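Local coordinates for beta-galactosidase (Bacillus circulans subsp. alkalophilus, PDB 3TTY), which hydrolyses terminal beta-D-galactosyl residues of galactosides, as a beta-galactosidase (EC 3.2.1.23) built on a TIM barrel, at residues 1-11 with 383-392; 328-336 with 629-637. All blocks are in the same frame, centred on the assembly; numbering follows the deposited sequence.

How the contacts relate
Both contacts lie on the same side of the chain's centre and use two neighbouring barrel helices, 371-386 and 326-336, which touch through Tyr332, but they join different things. Contact 1 is partly buried: it lays the N-terminal segment and the start of the first barrel strand against the end of helix 371-386 and the loop after it, with the charged N-terminal amino group in its more exposed part. Contact 2 is fully buried and packs helix 326-336 on a strand of the C-terminal domain; no direct hydrogen bond crosses it, and its mix is apolar side chains, one CH-pi contact and a water. They meet where Ile390 CD1 touches Phe631 CZ (3.5 Å) and Leu383 and Leu386 pack on Tyr332.

Contact 1 of 2, residues 1-11 with 383-392; sequences MINEKFPKIWY and LQQLGDTILD
Lys8 CA directs its hydrogen at Gly387 O, 3.5 Å away, as the loop leading into strand 10-14 passes the end of helix 371-386, which Gly387 leaves with positive phi as the second residue of a type II' turn from Leu386 to Thr389. No direct backbone hydrogen bond joins the segments; a water accepts from Ile9 N and donates to Leu383 O and Gly387 O. Ile9 fills the middle. Its CG2, anti to the backbone N, meets Leu383 CG at 4.1 Å, and the other branch carries CG1 to Leu391 CD2 (3.9 Å) and CD1 to Leu386 CD1. Leu391 divides its methyls: CD2 goes to Ile9, whereas CD1 lies against Lys8 N (3.5 Å) and the chain of Met1. Leu383 CD2 approaches Tyr11 CD1 at 3.5 Å. At the outer end the terminal amino group forms a salt bridge: Met1 N lies 2.7 Å from Asp392 OD2, on its syn lone pair, and bonds more weakly to OD1; Glu4 OE2 also accepts from it. An asparagine in place of Asp392 would probably leave the terminal ammonium with Glu4 as its remaining charged mate in the two segments and slacken the tether on the first residue. Lys8 reaches past Gln384 to a salt bridge with Asp38. In the TIM barrel, this contact ties the first strand to the helix that follows the eighth: Trp10 pairs with, and Ile9 packs on, Val342 of strand 339-344, and Tyr11 OH bonds to Cys376 O of helix 371-386.

Contact 2 of 2, residues 328-336 with 629-637; sequences RLWSYQAVA and YLFVMNHNA
Phe631 and Met633, two apart on the strand, leave it on the side of the helix, and with CG anti to the carbonyl carbon (chi1 -68° and -60°) the ring and thioether lie along helix 326-336. This is a helix-on-sheet interface between domains: the helix between the last two strands of the TIM barrel lies over strand 627-634 of the antiparallel C-terminal sheet, running roughly antiparallel to it, at 150°, with the axes 9.0 Å apart. Ala336 sits over the centre of one Phe631 face, its CA 3.7 Å from the ring centroid, in a CH-pi contact. Val335 CG1 comes to CE1 of the same ring at 3.8 Å. SD of Met633 lies against Gln333 CA, and the bend at chi3 turns CE to Ala336 CB, while its CB meets Leu329 CD2 at 3.6 Å.

Beyond the strand's end, His635 lies against Leu329, whose CD1 is 3.3 Å from ND1. The Gln333 amide, its plane inclined to the imidazole, approaches CE1 of His635 without bonding to it; instead Gln333 NE2 and His635 NE2 share Glu618 OE1 of the neighbouring strand 617-624, and Gln333 NE2 also bonds to Phe284 O. At the other ring nitrogen of His635, a water in the plane of the Trp330 indole accepts from Trp330 NE1 at 2.8 Å and is hydrogen-bonded to His635 ND1 at 2.6 Å.

Contact 1 of 2, residues 1-11 with 383-392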
loop_
_atom_site.group_PDB
_atom_site.type_symbol
_atom_site.label_atom_id
_atom_site.label_comp_id
_atom_site.label_asym_id
_atom_site.label_seq_id
_atom_site.Cartn_x
_atom_site.Cartn_y
_atom_site.Cartn_z
ATOM N N MET A 1 6.922 42.527 -23.478
ATOM C CA MET A 1 7.563 41.279 -23.912
ATOM C C MET A 1 8.457 40.701 -22.818
ATOM O O MET A 1 9.067 41.446 -22.037
ATOM C CB MET A 1 8.383 41.490 -25.194
ATOM C CG MET A 1 7.548 41.613 -26.457
ATOM S SD MET A 1 8.535 41.972 -27.926
ATOM C CE MET A 1 10.019 41.083 -27.534
ATOM N N ILE A 2 8.524 39.373 -22.751
ATOM C CA ILE A 2 9.344 38.733 -21.734
ATOM C C ILE A 2 10.760 39.292 -21.842
ATOM O O ILE A 2 11.408 39.590 -20.842
ATOM C CB ILE A 2 9.342 37.215 -21.894
ATOM C CG1 ILE A 2 7.949 36.666 -21.596
ATOM C CG2 ILE A 2 10.352 36.588 -20.967
ATOM C CD1 ILE A 2 7.768 35.232 -22.035
ATOM N N ASN A 3 11.226 39.455 -23.070
ATOM C CA ASN A 3 12.490 40.121 -23.319
ATOM C C ASN A 3 12.493 40.774 -24.699
ATOM O O ASN A 3 12.378 40.096 -25.724
ATOM C CB ASN A 3 13.653 39.143 -23.186
ATOM C CG ASN A 3 14.978 39.851 -22.997
ATOM O OD1 ASN A 3 15.264 40.850 -23.663
ATOM N ND2 ASN A 3 15.786 39.353 -22.074
ATOM N N GLU A 4 12.621 42.094 -24.718
ATOM C CA GLU A 4 12.500 42.864 -25.952
ATOM C C GLU A 4 13.506 42.461 -27.032
ATOM O O GLU A 4 13.301 42.741 -28.208
ATOM C CB GLU A 4 12.632 44.360 -25.660
ATOM C CG GLU A 4 11.541 44.917 -24.746
ATOM C CD GLU A 4 10.144 44.856 -25.361
ATOM O OE1 GLU A 4 10.019 45.056 -26.594
ATOM O OE2 GLU A 4 9.170 44.610 -24.604
ATOM N N LYS A 5 14.598 41.816 -26.651
ATOM C CA LYS A 5 15.613 41.534 -27.652
ATOM C C LYS A 5 15.303 40.259 -28.445
ATOM O O LYS A 5 16.052 39.869 -29.340
ATOM C CB LYS A 5 17.010 41.512 -27.026
ATOM C CG LYS A 5 17.212 40.476 -25.934
ATOM C CD LYS A 5 18.699 40.337 -25.566
ATOM C CE LYS A 5 19.212 41.546 -24.828
ATOM N NZ LYS A 5 20.649 41.387 -24.489
ATOM N N PHE A 6 14.164 39.648 -28.141
ATOM C CA PHE A 6 13.821 38.316 -28.641
ATOM C C PHE A 6 12.317 38.337 -28.850
ATOM O O PHE A 6 11.577 37.758 -28.058
ATOM C CB PHE A 6 14.232 37.282 -27.579
ATOM C CG PHE A 6 14.174 35.841 -28.029
ATOM C CD1 PHE A 6 13.713 35.487 -29.289
ATOM C CD2 PHE A 6 14.578 34.831 -27.159
ATOM C CE1 PHE A 6 13.668 34.142 -29.678
ATOM C CE2 PHE A 6 14.534 33.483 -27.534
ATOM C CZ PHE A 6 14.079 33.137 -28.790
ATOM N N PRO A 7 11.863 39.016 -29.923
ATOM C CA PRO A 7 10.464 39.411 -30.126
ATOM C C PRO A 7 9.606 38.389 -30.867
ATOM O O PRO A 7 8.937 38.724 -31.837
ATOM C CB PRO A 7 10.595 40.693 -30.948
ATOM C CG PRO A 7 11.804 40.430 -31.824
ATOM C CD PRO A 7 12.722 39.488 -31.028
ATOM N N LYS A 8 9.616 37.152 -30.393
ATOM C CA LYS A 8 8.725 36.120 -30.910
ATOM C C LYS A 8 8.402 35.154 -29.783
ATOM O O LYS A 8 8.877 35.312 -28.663
ATOM C CB LYS A 8 9.358 35.368 -32.106
ATOM C CG LYS A 8 10.779 34.829 -31.857
ATOM C CD LYS A 8 11.356 34.115 -33.081
ATOM C CE LYS A 8 10.554 32.844 -33.448
ATOM N NZ LYS A 8 10.803 31.705 -32.509
ATOM N N ILE A 9 7.582 34.157 -30.080
ATOM C CA ILE A 9 7.368 33.053 -29.159
ATOM C C ILE A 9 8.622 32.190 -29.193
ATOM O O ILE A 9 8.877 31.506 -30.181
ATOM C CB ILE A 9 6.138 32.238 -29.574
ATOM C CG1 ILE A 9 4.886 33.121 -29.473
ATOM C CG2 ILE A 9 6.005 30.992 -28.710
ATOM C CD1 ILE A 9 3.674 32.558 -30.136
ATOM N N TRP A 10 9.424 32.255 -28.134
ATOM C CA TRP A 10 10.658 31.468 -28.072
ATOM C C TRP A 10 10.403 29.984 -28.355
ATOM O O TRP A 10 9.358 29.433 -28.001
ATOM C CB TRP A 10 11.338 31.612 -26.703
ATOM C CG TRP A 10 11.550 33.037 -26.271
ATOM C CD1 TRP A 10 11.221 34.164 -26.961
ATOM C CD2 TRP A 10 12.134 33.476 -25.044
ATOM N NE1 TRP A 10 11.562 35.278 -26.243
ATOM C CE2 TRP A 10 12.128 34.885 -25.062
ATOM C CE3 TRP A 10 12.667 32.815 -23.936
ATOM C CZ2 TRP A 10 12.636 35.647 -24.013
ATOM C CZ3 TRP A 10 13.165 33.571 -22.894
ATOM C CH2 TRP A 10 13.148 34.974 -22.941
ATOM N N TYR A 11 11.375 29.334 -28.980
ATOM C CA TYR A 11 11.229 27.931 -29.336
ATOM C C TYR A 11 12.545 27.187 -29.138
ATOM O O TYR A 11 13.554 27.509 -29.773
ATOM C CB TYR A 11 10.756 27.810 -30.785
ATOM C CG TYR A 11 10.227 26.448 -31.126
ATOM C CD1 TYR A 11 9.178 25.889 -30.398
ATOM C CD2 TYR A 11 10.769 25.719 -32.180
ATOM C CE1 TYR A 11 8.688 24.642 -30.709
ATOM C CE2 TYR A 11 10.292 24.476 -32.499
ATOM C CZ TYR A 11 9.250 23.934 -31.769
ATOM O OH TYR A 11 8.773 22.684 -32.101
ATOM N N LEU A 383 5.889 29.225 -35.587
ATOM C CA LEU A 383 6.314 30.175 -34.568
ATOM C C LEU A 383 7.155 31.292 -35.175
ATOM O O LEU A 383 7.020 32.449 -34.796
ATOM C CB LEU A 383 7.066 29.474 -33.444
ATOM C CG LEU A 383 6.193 29.022 -32.271
ATOM C CD1 LEU A 383 4.701 29.141 -32.567
ATOM C CD2 LEU A 383 6.566 27.616 -31.876
ATOM N N GLN A 384 8.022 30.949 -36.121
ATOM C CA GLN A 384 8.786 31.976 -36.826
ATOM C C GLN A 384 7.857 32.913 -37.589
ATOM O O GLN A 384 8.017 34.129 -37.538
ATOM C CB GLN A 384 9.806 31.344 -37.767
ATOM C CG GLN A 384 11.086 30.944 -37.066
ATOM C CD GLN A 384 11.934 30.037 -37.914
ATOM O OE1 GLN A 384 11.449 29.451 -38.877
ATOM N NE2 GLN A 384 13.213 29.903 -37.557
ATOM N N GLN A 385 6.870 32.334 -38.270
ATOM C CA GLN A 385 5.932 33.102 -39.075
ATOM C C GLN A 385 5.022 33.996 -38.224
ATOM O O GLN A 385 4.568 35.039 -38.690
ATOM C CB GLN A 385 5.094 32.166 -39.949
ATOM C CG GLN A 385 5.924 31.378 -40.959
ATOM C CD GLN A 385 5.137 30.262 -41.650
ATOM O OE1 GLN A 385 5.584 29.717 -42.665
ATOM N NE2 GLN A 385 3.967 29.916 -41.099
ATOM N N LEU A 386 4.755 33.594 -36.984
ATOM C CA LEU A 386 3.901 34.400 -36.112
ATOM C C LEU A 386 4.606 35.664 -35.646
ATOM O O LEU A 386 3.963 36.676 -35.384
ATOM C CB LEU A 386 3.406 33.597 -34.907
ATOM C CG LEU A 386 2.378 32.499 -35.181
ATOM C CD1 LEU A 386 2.086 31.737 -33.913
ATOM C CD2 LEU A 386 1.092 33.081 -35.769
ATOM N N GLY A 387 5.930 35.608 -35.551
ATOM C CA GLY A 387 6.693 36.744 -35.065
ATOM C C GLY A 387 6.135 37.254 -33.745
ATOM O O GLY A 387 5.870 36.460 -32.844
ATOM N N ASP A 388 5.928 38.565 -33.638
ATOM C CA ASP A 388 5.565 39.171 -32.358
ATOM C C ASP A 388 4.065 39.299 -32.138
ATOM O O ASP A 388 3.638 39.859 -31.131
ATOM C CB ASP A 388 6.216 40.554 -32.203
ATOM C CG ASP A 388 5.649 41.595 -33.175
ATOM O OD1 ASP A 388 6.266 42.673 -33.312
ATOM O OD2 ASP A 388 4.597 41.342 -33.802
ATOM N N THR A 389 3.280 38.782 -33.078
ATOM C CA THR A 389 1.845 39.051 -33.137
ATOM C C THR A 389 1.092 38.908 -31.804
ATOM O O THR A 389 0.324 39.780 -31.425
ATOM C CB THR A 389 1.151 38.156 -34.193
ATOM O OG1 THR A 389 1.824 38.280 -35.454
ATOM C CG2 THR A 389 -0.313 38.564 -34.373
ATOM N N ILE A 390 1.318 37.803 -31.109
ATOM C CA ILE A 390 0.538 37.437 -29.939
ATOM C C ILE A 390 1.155 37.951 -28.632
ATOM O O ILE A 390 0.474 38.085 -27.616
ATOM C CB ILE A 390 0.410 35.906 -29.880
ATOM C CG1 ILE A 390 -0.381 35.411 -31.087
ATOM C CG2 ILE A 390 -0.259 35.446 -28.590
ATOM C CD1 ILE A 390 -0.465 33.904 -31.173
ATOM N N LEU A 391 2.445 38.246 -28.654
ATOM C CA LEU A 391 3.146 38.618 -27.437
ATOM C C LEU A 391 2.388 39.679 -26.628
ATOM O O LEU A 391 1.735 40.561 -27.194
ATOM C CB LEU A 391 4.557 39.085 -27.778
ATOM C CG LEU A 391 5.394 38.043 -28.519
ATOM C CD1 LEU A 391 6.852 38.493 -28.626
ATOM C CD2 LEU A 391 5.301 36.685 -27.833
ATOM N N ASP A 392 2.466 39.572 -25.304
ATOM C CA ASP A 392 1.822 40.516 -24.384
ATOM C C ASP A 392 0.290 40.534 -24.442
ATOM O O ASP A 392 -0.348 41.261 -23.693
ATOM C CB ASP A 392 2.376 41.935 -24.564
ATOM C CG ASP A 392 3.819 42.055 -24.126
ATOM O OD1 ASP A 392 4.162 41.470 -23.080
ATOM O OD2 ASP A 392 4.609 42.732 -24.827
HETATM O O HOH W 1 6.116 33.758 -32.628
#

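Contact 2 of 2, residues 328-336 with 629-637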
loop_
_atom_site.group_PDB
_atom_site.type_symbol
_atom_site.label_atom_id
_atom_site.label_comp_id
_atom_site.label_asym_id
_atom_site.label_seq_id
_atom_site.Cartn_x
_atom_site.Cartn_y
_atom_site.Cartn_z
ATOM N N ARG A 328 1.673 19.691 -31.201
ATOM C CA ARG A 328 1.338 21.032 -31.689
ATOM C C ARG A 328 0.083 21.592 -31.006
ATOM O O ARG A 328 0.059 22.747 -30.588
ATOM C CB ARG A 328 1.144 20.998 -33.200
ATOM C CG ARG A 328 0.779 22.318 -33.839
ATOM C CD ARG A 328 0.819 22.124 -35.341
ATOM N NE ARG A 328 0.403 23.293 -36.103
ATOM C CZ ARG A 328 -0.853 23.532 -36.468
ATOM N NH1 ARG A 328 -1.819 22.694 -36.119
ATOM N NH2 ARG A 328 -1.147 24.614 -37.176
ATOM N N LEU A 329 -0.953 20.760 -30.910
ATOM C CA LEU A 329 -2.191 21.106 -30.207
ATOM C C LEU A 329 -1.899 21.656 -28.811
ATOM O O LEU A 329 -2.329 22.749 -28.458
ATOM C CB LEU A 329 -3.070 19.864 -30.059
ATOM C CG LEU A 329 -4.586 19.935 -30.252
ATOM C CD1 LEU A 329 -5.254 18.858 -29.415
ATOM C CD2 LEU A 329 -5.173 21.299 -29.932
ATOM N N TRP A 330 -1.151 20.878 -28.033
ATOM C CA TRP A 330 -0.862 21.201 -26.635
ATOM C C TRP A 330 0.095 22.379 -26.448
ATOM O O TRP A 330 0.103 23.008 -25.385
ATOM C CB TRP A 330 -0.341 19.960 -25.898
ATOM C CG TRP A 330 -1.374 18.894 -25.741
ATOM C CD1 TRP A 330 -2.646 18.924 -26.215
ATOM C CD2 TRP A 330 -1.224 17.640 -25.059
ATOM N NE1 TRP A 330 -3.309 17.773 -25.867
ATOM C CE2 TRP A 330 -2.460 16.965 -25.158
ATOM C CE3 TRP A 330 -0.166 17.022 -24.377
ATOM C CZ2 TRP A 330 -2.672 15.702 -24.606
ATOM C CZ3 TRP A 330 -0.376 15.760 -23.824
ATOM C CH2 TRP A 330 -1.622 15.115 -23.942
ATOM N N SER A 331 0.902 22.667 -27.468
ATOM C CA SER A 331 1.746 23.870 -27.469
ATOM C C SER A 331 0.901 25.126 -27.655
ATOM O O SER A 331 1.063 26.094 -26.918
ATOM C CB SER A 331 2.820 23.817 -28.573
ATOM O OG SER A 331 3.657 22.684 -28.444
ATOM N N TYR A 332 0.012 25.120 -28.650
ATOM C CA TYR A 332 -0.873 26.265 -28.850
ATOM C C TYR A 332 -1.911 26.401 -27.735
ATOM O O TYR A 332 -2.421 27.499 -27.485
ATOM C CB TYR A 332 -1.549 26.232 -30.219
ATOM C CG TYR A 332 -0.619 26.618 -31.344
ATOM C CD1 TYR A 332 -0.015 27.869 -31.369
ATOM C CD2 TYR A 332 -0.341 25.734 -32.376
ATOM C CE1 TYR A 332 0.852 28.229 -32.392
ATOM C CE2 TYR A 332 0.518 26.083 -33.397
ATOM C CZ TYR A 332 1.109 27.330 -33.397
ATOM O OH TYR A 332 1.951 27.677 -34.418
ATOM N N GLN A 333 -2.226 25.297 -27.064
ATOM C CA GLN A 333 -3.096 25.392 -25.907
ATOM C C GLN A 333 -2.419 26.249 -24.834
ATOM O O GLN A 333 -3.064 27.093 -24.217
ATOM C CB GLN A 333 -3.487 24.021 -25.350
ATOM C CG GLN A 333 -4.673 24.093 -24.379
ATOM C CD GLN A 333 -4.922 22.780 -23.665
ATOM O OE1 GLN A 333 -3.984 22.036 -23.364
ATOM N NE2 GLN A 333 -6.195 22.484 -23.392
ATOM N N ALA A 334 -1.124 26.039 -24.625
ATOM C CA ALA A 334 -0.375 26.861 -23.688
ATOM C C ALA A 334 -0.407 28.325 -24.116
ATOM O O ALA A 334 -0.728 29.214 -23.317
ATOM C CB ALA A 334 1.039 26.375 -23.561
ATOM N N VAL A 335 -0.095 28.579 -25.382
ATOM C CA VAL A 335 -0.069 29.947 -25.878
ATOM C C VAL A 335 -1.428 30.617 -25.685
ATOM O O VAL A 335 -1.512 31.775 -25.271
ATOM C CB VAL A 335 0.330 29.999 -27.366
ATOM C CG1 VAL A 335 0.309 31.445 -27.871
ATOM C CG2 VAL A 335 1.702 29.355 -27.568
ATOM N N ALA A 336 -2.486 29.865 -25.979
ATOM C CA ALA A 336 -3.863 30.325 -25.846
ATOM C C ALA A 336 -4.161 30.827 -24.430
ATOM O O ALA A 336 -5.029 31.678 -24.234
ATOM C CB ALA A 336 -4.814 29.191 -26.200
ATOM N N TYR A 629 -7.587 37.699 -30.456
ATOM C CA TYR A 629 -7.180 36.422 -31.020
ATOM C C TYR A 629 -7.954 35.260 -30.407
ATOM O O TYR A 629 -7.829 34.978 -29.211
ATOM C CB TYR A 629 -5.677 36.209 -30.837
ATOM C CG TYR A 629 -4.876 37.321 -31.446
ATOM C CD1 TYR A 629 -4.754 37.435 -32.828
ATOM C CD2 TYR A 629 -4.258 38.276 -30.650
ATOM C CE1 TYR A 629 -4.032 38.467 -33.402
ATOM C CE2 TYR A 629 -3.537 39.315 -31.217
ATOM C CZ TYR A 629 -3.424 39.403 -32.596
ATOM O OH TYR A 629 -2.706 40.432 -33.170
ATOM N N LEU A 630 -8.767 34.596 -31.228
ATOM C CA LEU A 630 -9.488 33.411 -30.773
ATOM C C LEU A 630 -8.693 32.167 -31.115
ATOM O O LEU A 630 -8.534 31.829 -32.295
ATOM C CB LEU A 630 -10.873 33.305 -31.405
ATOM C CG LEU A 630 -11.915 34.366 -31.081
ATOM C CD1 LEU A 630 -13.302 33.821 -31.436
ATOM C CD2 LEU A 630 -11.840 34.741 -29.630
ATOM N N PHE A 631 -8.194 31.495 -30.084
ATOM C CA PHE A 631 -7.501 30.235 -30.258
ATOM C C PHE A 631 -8.520 29.108 -30.318
ATOM O O PHE A 631 -9.205 28.823 -29.335
ATOM C CB PHE A 631 -6.494 30.020 -29.122
ATOM C CG PHE A 631 -5.330 30.982 -29.160
ATOM C CD1 PHE A 631 -4.079 30.568 -29.601
ATOM C CD2 PHE A 631 -5.493 32.301 -28.767
ATOM C CE1 PHE A 631 -3.016 31.452 -29.656
ATOM C CE2 PHE A 631 -4.429 33.192 -28.808
ATOM C CZ PHE A 631 -3.184 32.765 -29.257
ATOM N N VAL A 632 -8.636 28.481 -31.483
ATOM C CA VAL A 632 -9.571 27.381 -31.655
ATOM C C VAL A 632 -8.796 26.087 -31.747
ATOM O O VAL A 632 -7.892 25.950 -32.569
ATOM C CB VAL A 632 -10.419 27.533 -32.914
ATOM C CG1 VAL A 632 -11.476 26.438 -32.964
ATOM C CG2 VAL A 632 -11.056 28.908 -32.948
ATOM N N MET A 633 -9.156 25.136 -30.893
ATOM C CA MET A 633 -8.350 23.943 -30.718
ATOM C C MET A 633 -9.229 22.721 -30.678
ATOM O O MET A 633 -10.037 22.546 -29.771
ATOM C CB MET A 633 -7.483 24.087 -29.474
ATOM C CG MET A 633 -6.554 25.304 -29.610
ATOM S SD MET A 633 -5.873 25.957 -28.091
ATOM C CE MET A 633 -7.345 26.572 -27.261
ATOM N N ASN A 634 -9.077 21.882 -31.692
ATOM C CA ASN A 634 -9.896 20.695 -31.819
ATOM C C ASN A 634 -9.199 19.494 -31.227
ATOM O O ASN A 634 -8.305 18.942 -31.847
ATOM C CB ASN A 634 -10.211 20.425 -33.290
ATOM C CG ASN A 634 -11.089 19.213 -33.477
ATOM O OD1 ASN A 634 -11.616 18.656 -32.505
ATOM N ND2 ASN A 634 -11.264 18.793 -34.730
ATOM N N HIS A 635 -9.617 19.084 -30.035
ATOM C CA HIS A 635 -9.030 17.923 -29.373
ATOM C C HIS A 635 -9.523 16.580 -29.925
ATOM O O HIS A 635 -8.943 15.531 -29.627
ATOM C CB HIS A 635 -9.275 17.999 -27.861
ATOM C CG HIS A 635 -8.682 19.218 -27.215
ATOM N ND1 HIS A 635 -7.345 19.317 -26.903
ATOM C CD2 HIS A 635 -9.247 20.384 -26.821
ATOM C CE1 HIS A 635 -7.109 20.493 -26.349
ATOM N NE2 HIS A 635 -8.246 21.160 -26.287
ATOM N N ASN A 636 -10.590 16.612 -30.723
ATOM C CA ASN A 636 -11.148 15.387 -31.305
ATOM C C ASN A 636 -10.243 14.766 -32.365
ATOM O O ASN A 636 -9.494 15.471 -33.042
ATOM C CB ASN A 636 -12.527 15.650 -31.916
ATOM C CG ASN A 636 -13.487 16.266 -30.937
ATOM O OD1 ASN A 636 -14.125 15.565 -30.153
ATOM N ND2 ASN A 636 -13.607 17.586 -30.978
ATOM N N ALA A 637 -10.322 13.446 -32.510
ATOM C CA ALA A 637 -9.544 12.739 -33.530
ATOM C C ALA A 637 -10.219 12.837 -34.900
ATOM O O ALA A 637 -9.787 12.204 -35.866
ATOM C CB ALA A 637 -9.343 11.273 -33.134
HETATM O O HOH W 2 -5.933 17.169 -26.672
#